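Local coordinates for FBP protein (Leishmania major, PDB 5OFU) that probably hydrolyses fructose 1,6-bisphosphate to fructose 6-phosphate and phosphate with the help of magnesium, working as a homotetramer that also binds AMP, at residues A[92-97]-A[113-118]; A[133-138]-A[250-255]. All coordinates share one frame; numbering follows the deposited sequence.

Centred about 15 Å apart, the two contacts are joined through one mixed sheet of the N-terminal fructose-1,6-bisphosphatase domain. In interaction 1, strand 91-96 runs parallel to strand 113-121; the latter is the antiparallel neighbour of strand 132-140, which enters interaction 2. They come in series along the chain, since residues 92-97 and 113-118 have met before 133-138 begins; the partner 250-255 follows much later, at the start of helix 252-262 in the C-terminal domain. D118 N lies 2.9 Å from I135 O, a probable hydrogen bond between the two. The sheet thus runs from Y113 at the AMP site to the metal ligands, and strand 132-140 meets the helix start whose M252 binds fructose 6-phosphate.

Interaction 1 of 2, residues A[92-97]-A[113-118]; sequences CVLGSE and YLIFFD. With AMP (adenosine monophosphate), chain E.
The ring of F117 lies against G95 and S96 of the neighbouring strand. Its CB packs against the carbonyl O of I135 on strand 132-140. The first torsion sets CG between the backbone N and the carbonyl carbon (chi1 62°), which swings the ring back over residues 95-96. CD1 then comes 3.4 Å from G95 O, CE1 approaches L94 CD2, and at the far end CZ rests 3.7 Å from S96 CB. The CA of S96 stands over one ring face, 4.1 Å from the centroid and 14° off the normal, a CH-pi contact; F81 of helix 73-87 also stacks with the ring. L94 and I115 lie side by side on the face of the sheet that carries S96 and F117, CD2 against CG1. V93, L114 and F116 pack on the other, where F116 CD1 rests on the CA of G95, which has no side chain. Five backbone hydrogen bonds tie the parallel pair together, from C92 N to Y113 O at one end to E97 N to F117 O at the other. There E97 OE1 and D118 OD2 are like charges 2.9 Å apart, carboxylate planes 76° apart, beside E284, as expected where acids gather round metal ions; E97 OE2 is paired with R280. At the N-terminal end Y113 OH bonds to AMP, giving its proton to O2P at 2.7 Å and receiving one from O3' at 2.8 Å. Opposite this AMP site, E97, just after strand 91-96, and D118 on strand 113-121 belong to the two-metal site of the class 1 fructose-1,6-bisphosphatase family, where manganese has been seen in this protein.

Interaction 2 of 2, residues A[133-138]-A[250-255]; sequences GSIWGV and GSMVGD. With F6P (6-O-phosphono-beta-D-fructofuranose), chain F.
V253 packs on I135 and G133 with no hydrogen bond between the two segments, while the amides of its helix start turn instead to D121 and to the bound sugar. V253 CG2 lies against I135 CG1 and CD1, 3.6 Å from the latter. The side chains slide past each other in opposite directions, the isoleucine reaching out from the strand and the valine from the first turn of the helix. V253 holds CG2 beside its own backbone N (chi1 177°, CG1 opposite that N), which brings CG2 to the isoleucine. G133 has no side chain, and V253 CB and CG1 pack directly on its CA, each at 4.1 Å. Further along I135, CD1 reaches M252 SD at 4.5 Å, a loose apolar touch. M288 of helix 281-294 packs on both M252 and V253. The arrangement is a helix start set against a sheet strand, joining the C-terminal to the N-terminal domain of the fructose-1,6-bisphosphatase fold. S251 occupies the N-cap position, yet its hydroxyl bonds to S131 O and N125 instead of capping the helix. The amides of the first turn are put to other uses: V253 N bonds to D121 OD2, and M252 N meets F6P O3 at 2.8 Å in an almost straight bond, 176° at the hydrogen. M252 CB also approaches the sugar, 3.4 Å from O3. D121 OD1 is hydrogen-bonded to the same sugar, so one carboxylate links the helix start with the ligand, whose site R247 of a neighbouring subunit helps to complete.

Interaction 1 of 2, residues A[92-97]-A[113-118]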
loop_
_atom_site.group_PDB
_atom_site.type_symbol
_atom_site.label_atom_id
_atom_site.label_comp_id
_atom_site.label_asym_id
_atom_site.label_seq_id
_atom_site.Cartn_x
_atom_site.Cartn_y
_atom_site.Cartn_z
ATOM N N CYS A 92 6.428 -26.792 20.266
ATOM C CA CYS A 92 5.607 -27.819 20.908
ATOM C C CYS A 92 4.492 -27.213 21.745
ATOM O O CYS A 92 3.418 -27.802 21.802
ATOM C CB CYS A 92 6.425 -28.790 21.756
ATOM S SG CYS A 92 7.396 -28.048 23.066
ATOM N N VAL A 93 4.728 -26.050 22.360
ATOM C CA VAL A 93 3.732 -25.390 23.214
ATOM C C VAL A 93 3.518 -23.915 22.841
ATOM O O VAL A 93 4.482 -23.175 22.671
ATOM C CB VAL A 93 4.132 -25.481 24.699
ATOM C CG1 VAL A 93 3.117 -24.780 25.583
ATOM C CG2 VAL A 93 4.267 -26.939 25.113
ATOM N N LEU A 94 2.247 -23.530 22.665
ATOM C CA LEU A 94 1.824 -22.132 22.489
ATOM C C LEU A 94 1.016 -21.695 23.695
ATOM O O LEU A 94 0.202 -22.468 24.205
ATOM C CB LEU A 94 0.909 -21.958 21.278
ATOM C CG LEU A 94 1.481 -21.913 19.877
ATOM C CD1 LEU A 94 0.385 -21.505 18.902
ATOM C CD2 LEU A 94 2.648 -20.947 19.796
ATOM N N GLY A 95 1.243 -20.467 24.141
ATOM C CA GLY A 95 0.434 -19.870 25.194
ATOM C C GLY A 95 0.040 -18.472 24.796
ATOM O O GLY A 95 0.904 -17.604 24.675
ATOM N N SER A 96 -1.247 -18.269 24.527
ATOM C CA SER A 96 -1.792 -16.921 24.284
ATOM C C SER A 96 -2.311 -16.404 25.596
ATOM O O SER A 96 -3.032 -17.120 26.283
ATOM C CB SER A 96 -2.933 -16.949 23.270
ATOM O OG SER A 96 -3.534 -15.672 23.187
ATOM N N GLU A 97 -1.954 -15.172 25.947
ATOM C CA GLU A 97 -2.417 -14.570 27.209
ATOM C C GLU A 97 -3.936 -14.617 27.374
ATOM O O GLU A 97 -4.430 -14.859 28.467
ATOM C CB GLU A 97 -1.930 -13.128 27.340
ATOM C CG GLU A 97 -2.525 -12.405 28.543
ATOM C CD GLU A 97 -1.679 -11.263 29.043
ATOM O OE1 GLU A 97 -0.982 -10.615 28.237
ATOM O OE2 GLU A 97 -1.732 -10.995 30.257
ATOM N N TYR A 113 10.466 -25.705 21.004
ATOM C CA TYR A 113 10.303 -24.320 21.450
ATOM C C TYR A 113 8.924 -24.103 22.059
ATOM O O TYR A 113 7.931 -24.632 21.552
ATOM C CB TYR A 113 10.551 -23.338 20.305
ATOM C CG TYR A 113 12.009 -23.235 19.958
ATOM C CD1 TYR A 113 12.885 -22.576 20.798
ATOM C CD2 TYR A 113 12.519 -23.797 18.790
ATOM C CE1 TYR A 113 14.234 -22.485 20.499
ATOM C CE2 TYR A 113 13.872 -23.704 18.481
ATOM C CZ TYR A 113 14.730 -23.045 19.346
ATOM O OH TYR A 113 16.086 -22.946 19.093
ATOM N N LEU A 114 8.892 -23.373 23.177
ATOM C CA LEU A 114 7.653 -22.913 23.810
ATOM C C LEU A 114 7.563 -21.417 23.573
ATOM O O LEU A 114 8.518 -20.706 23.887
ATOM C CB LEU A 114 7.664 -23.172 25.321
ATOM C CG LEU A 114 7.882 -24.602 25.838
ATOM C CD1 LEU A 114 9.355 -24.958 25.876
ATOM C CD2 LEU A 114 7.276 -24.784 27.224
ATOM N N ILE A 115 6.459 -20.954 22.980
ATOM C CA ILE A 115 6.223 -19.514 22.733
ATOM C C ILE A 115 5.080 -19.048 23.618
ATOM O O ILE A 115 4.016 -19.664 23.646
ATOM C CB ILE A 115 5.802 -19.164 21.275
ATOM C CG1 ILE A 115 6.396 -20.121 20.251
ATOM C CG2 ILE A 115 6.178 -17.724 20.936
ATOM C CD1 ILE A 115 7.900 -20.269 20.309
ATOM N N PHE A 116 5.305 -17.972 24.350
ATOM C CA PHE A 116 4.239 -17.337 25.108
ATOM C C PHE A 116 4.097 -15.924 24.583
ATOM O O PHE A 116 5.094 -15.209 24.454
ATOM C CB PHE A 116 4.534 -17.381 26.605
ATOM C CG PHE A 116 4.527 -18.770 27.151
ATOM C CD1 PHE A 116 3.332 -19.372 27.532
ATOM C CD2 PHE A 116 5.695 -19.499 27.233
ATOM C CE1 PHE A 116 3.313 -20.675 28.015
ATOM C CE2 PHE A 116 5.680 -20.800 27.707
ATOM C CZ PHE A 116 4.486 -21.390 28.098
ATOM N N PHE A 117 2.869 -15.541 24.250
ATOM C CA PHE A 117 2.644 -14.265 23.608
ATOM C C PHE A 117 1.347 -13.600 24.028
ATOM O O PHE A 117 0.389 -14.263 24.432
ATOM C CB PHE A 117 2.677 -14.435 22.081
ATOM C CG PHE A 117 1.606 -15.339 21.544
ATOM C CD1 PHE A 117 1.772 -16.711 21.563
ATOM C CD2 PHE A 117 0.434 -14.818 21.026
ATOM C CE1 PHE A 117 0.787 -17.551 21.079
ATOM C CE2 PHE A 117 -0.556 -15.657 20.524
ATOM C CZ PHE A 117 -0.378 -17.026 20.549
ATOM N N ASP A 118 1.346 -12.277 23.929
ATOM C CA ASP A 118 0.136 -11.475 23.975
ATOM C C ASP A 118 0.011 -10.876 22.571
ATOM O O ASP A 118 0.820 -10.032 22.202
ATOM C CB ASP A 118 0.269 -10.387 25.040
ATOM C CG ASP A 118 -0.994 -9.548 25.191
ATOM O OD1 ASP A 118 -1.942 -9.748 24.394
ATOM O OD2 ASP A 118 -1.025 -8.679 26.105
HETATM P P AMP E . 17.916 -24.247 16.232
HETATM O O1P AMP E . 17.536 -23.524 14.967
HETATM O O2P AMP E . 16.754 -24.624 17.117
HETATM O O3P AMP E . 18.893 -25.385 16.047
HETATM O "O5'" AMP E . 18.793 -23.143 16.991
HETATM C "C5'" AMP E . 19.292 -23.374 18.303
HETATM C "C4'" AMP E . 19.738 -22.075 18.965
HETATM O "O4'" AMP E . 20.691 -21.376 18.161
HETATM C "C3'" AMP E . 18.602 -21.098 19.208
HETATM O "O3'" AMP E . 17.924 -21.335 20.436
HETATM C "C2'" AMP E . 19.295 -19.760 19.185
HETATM O "O2'" AMP E . 19.817 -19.401 20.465
HETATM C "C1'" AMP E . 20.415 -19.970 18.175
HETATM N N9 AMP E . 19.906 -19.496 16.857
HETATM C C8 AMP E . 19.442 -20.256 15.840
HETATM N N7 AMP E . 19.052 -19.490 14.799
HETATM C C5 AMP E . 19.257 -18.218 15.145
HETATM C C6 AMP E . 19.040 -16.917 14.501
HETATM N N6 AMP E . 18.529 -16.866 13.261
HETATM N N1 AMP E . 19.376 -15.808 15.192
HETATM C C2 AMP E . 19.894 -15.865 16.440
HETATM N N3 AMP E . 20.107 -17.028 17.090
HETATM C C4 AMP E . 19.808 -18.215 16.504
#

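Interaction 2 of 2, residues A[133-138]-A[250-255]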
loop_
_atom_site.group_PDB
_atom_site.type_symbol
_atom_site.label_atom_id
_atom_site.label_comp_id
_atom_site.label_asym_id
_atom_site.label_seq_id
_atom_site.Cartn_x
_atom_site.Cartn_y
_atom_site.Cartn_z
ATOM N N GLY A 133 0.136 -3.262 20.466
ATOM C CA GLY A 133 1.291 -4.106 20.196
ATOM C C GLY A 133 1.109 -5.585 20.365
ATOM O O GLY A 133 0.053 -6.048 20.778
ATOM N N SER A 134 2.163 -6.315 20.016
ATOM C CA SER A 134 2.279 -7.755 20.249
ATOM C C SER A 134 3.571 -8.001 21.018
ATOM O O SER A 134 4.540 -7.277 20.828
ATOM C CB SER A 134 2.315 -8.504 18.924
ATOM O OG SER A 134 1.178 -8.209 18.134
ATOM N N ILE A 135 3.564 -8.981 21.918
ATOM C CA ILE A 135 4.754 -9.335 22.712
ATOM C C ILE A 135 4.899 -10.844 22.668
ATOM O O ILE A 135 3.906 -11.562 22.762
ATOM C CB ILE A 135 4.627 -8.940 24.196
ATOM C CG1 ILE A 135 4.155 -7.514 24.367
ATOM C CG2 ILE A 135 5.966 -9.062 24.910
ATOM C CD1 ILE A 135 3.389 -7.330 25.655
ATOM N N TRP A 136 6.128 -11.328 22.582
ATOM C CA TRP A 136 6.371 -12.755 22.669
ATOM C C TRP A 136 7.674 -13.066 23.407
ATOM O O TRP A 136 8.630 -12.292 23.377
ATOM C CB TRP A 136 6.367 -13.383 21.262
ATOM C CG TRP A 136 7.433 -12.842 20.378
ATOM C CD1 TRP A 136 8.699 -13.312 20.247
ATOM C CD2 TRP A 136 7.338 -11.691 19.537
ATOM N NE1 TRP A 136 9.407 -12.537 19.358
ATOM C CE2 TRP A 136 8.597 -11.530 18.911
ATOM C CE3 TRP A 136 6.309 -10.802 19.229
ATOM C CZ2 TRP A 136 8.859 -10.506 18.002
ATOM C CZ3 TRP A 136 6.568 -9.772 18.316
ATOM C CH2 TRP A 136 7.840 -9.637 17.717
ATOM N N GLY A 137 7.682 -14.222 24.065
ATOM C CA GLY A 137 8.883 -14.797 24.644
ATOM C C GLY A 137 9.034 -16.217 24.165
ATOM O O GLY A 137 8.041 -16.954 24.111
ATOM N N VAL A 138 10.269 -16.604 23.844
ATOM C CA VAL A 138 10.579 -17.957 23.363
ATOM C C VAL A 138 11.507 -18.683 24.339
ATOM O O VAL A 138 12.581 -18.173 24.673
ATOM C CB VAL A 138 11.256 -17.928 21.981
ATOM C CG1 VAL A 138 11.479 -19.346 21.470
ATOM C CG2 VAL A 138 10.418 -17.125 20.990
ATOM N N GLY A 250 -1.181 3.771 27.914
ATOM C CA GLY A 250 -2.126 2.700 28.283
ATOM C C GLY A 250 -1.892 1.363 27.574
ATOM O O GLY A 250 -2.669 0.423 27.751
ATOM N N SER A 251 -0.866 1.303 26.726
ATOM C CA SER A 251 -0.399 0.063 26.125
ATOM C C SER A 251 1.038 -0.113 26.560
ATOM O O SER A 251 1.881 0.744 26.286
ATOM C CB SER A 251 -0.484 0.122 24.602
ATOM O OG SER A 251 -1.789 0.514 24.197
ATOM N N MET A 252 1.305 -1.223 27.242
ATOM C CA MET A 252 2.634 -1.527 27.743
ATOM C C MET A 252 3.700 -1.477 26.633
ATOM O O MET A 252 4.788 -0.952 26.846
ATOM C CB MET A 252 2.645 -2.902 28.407
ATOM C CG MET A 252 3.953 -3.206 29.115
ATOM S SD MET A 252 4.230 -4.960 29.379
ATOM C CE MET A 252 5.676 -4.902 30.450
ATOM N N VAL A 253 3.364 -1.988 25.449
ATOM C CA VAL A 253 4.298 -2.011 24.326
ATOM C C VAL A 253 4.612 -0.599 23.862
ATOM O O VAL A 253 5.769 -0.285 23.615
ATOM C CB VAL A 253 3.787 -2.879 23.159
ATOM C CG1 VAL A 253 4.743 -2.820 21.977
ATOM C CG2 VAL A 253 3.662 -4.332 23.605
ATOM N N GLY A 254 3.596 0.252 23.777
ATOM C CA GLY A 254 3.808 1.665 23.460
ATOM C C GLY A 254 4.673 2.391 24.483
ATOM O O GLY A 254 5.631 3.058 24.120
ATOM N N ASP A 255 4.333 2.255 25.756
ATOM C CA ASP A 255 5.054 2.944 26.829
ATOM C C ASP A 255 6.503 2.460 26.954
ATOM O O ASP A 255 7.420 3.273 27.093
ATOM C CB ASP A 255 4.310 2.793 28.169
ATOM C CG ASP A 255 2.988 3.570 28.207
ATOM O OD1 ASP A 255 2.994 4.779 27.873
ATOM O OD2 ASP A 255 1.935 2.978 28.588
HETATM O O1 F6P F . -3.419 -5.921 30.234
HETATM C C1 F6P F . -2.140 -5.385 29.867
HETATM C C2 F6P F . -2.296 -3.909 29.523
HETATM O O2 F6P F . -3.161 -3.798 28.385
HETATM C C3 F6P F . -0.960 -3.221 29.253
HETATM O O3 F6P F . -0.717 -3.019 27.861
HETATM C C4 F6P F . -1.039 -1.888 29.970
HETATM O O4 F6P F . 0.199 -1.484 30.554
HETATM C C5 F6P F . -2.080 -2.115 31.041
HETATM O O5 F6P F . -2.881 -3.230 30.640
HETATM C C6 F6P F . -2.968 -0.905 31.236
HETATM O O6 F6P F . -3.654 -1.112 32.467
HETATM P P F6P F . -4.493 0.058 33.180
HETATM O O1P F6P F . -5.745 0.184 32.341
HETATM O O2P F6P F . -3.573 1.258 33.142
HETATM O O3P F6P F . -4.752 -0.545 34.530
#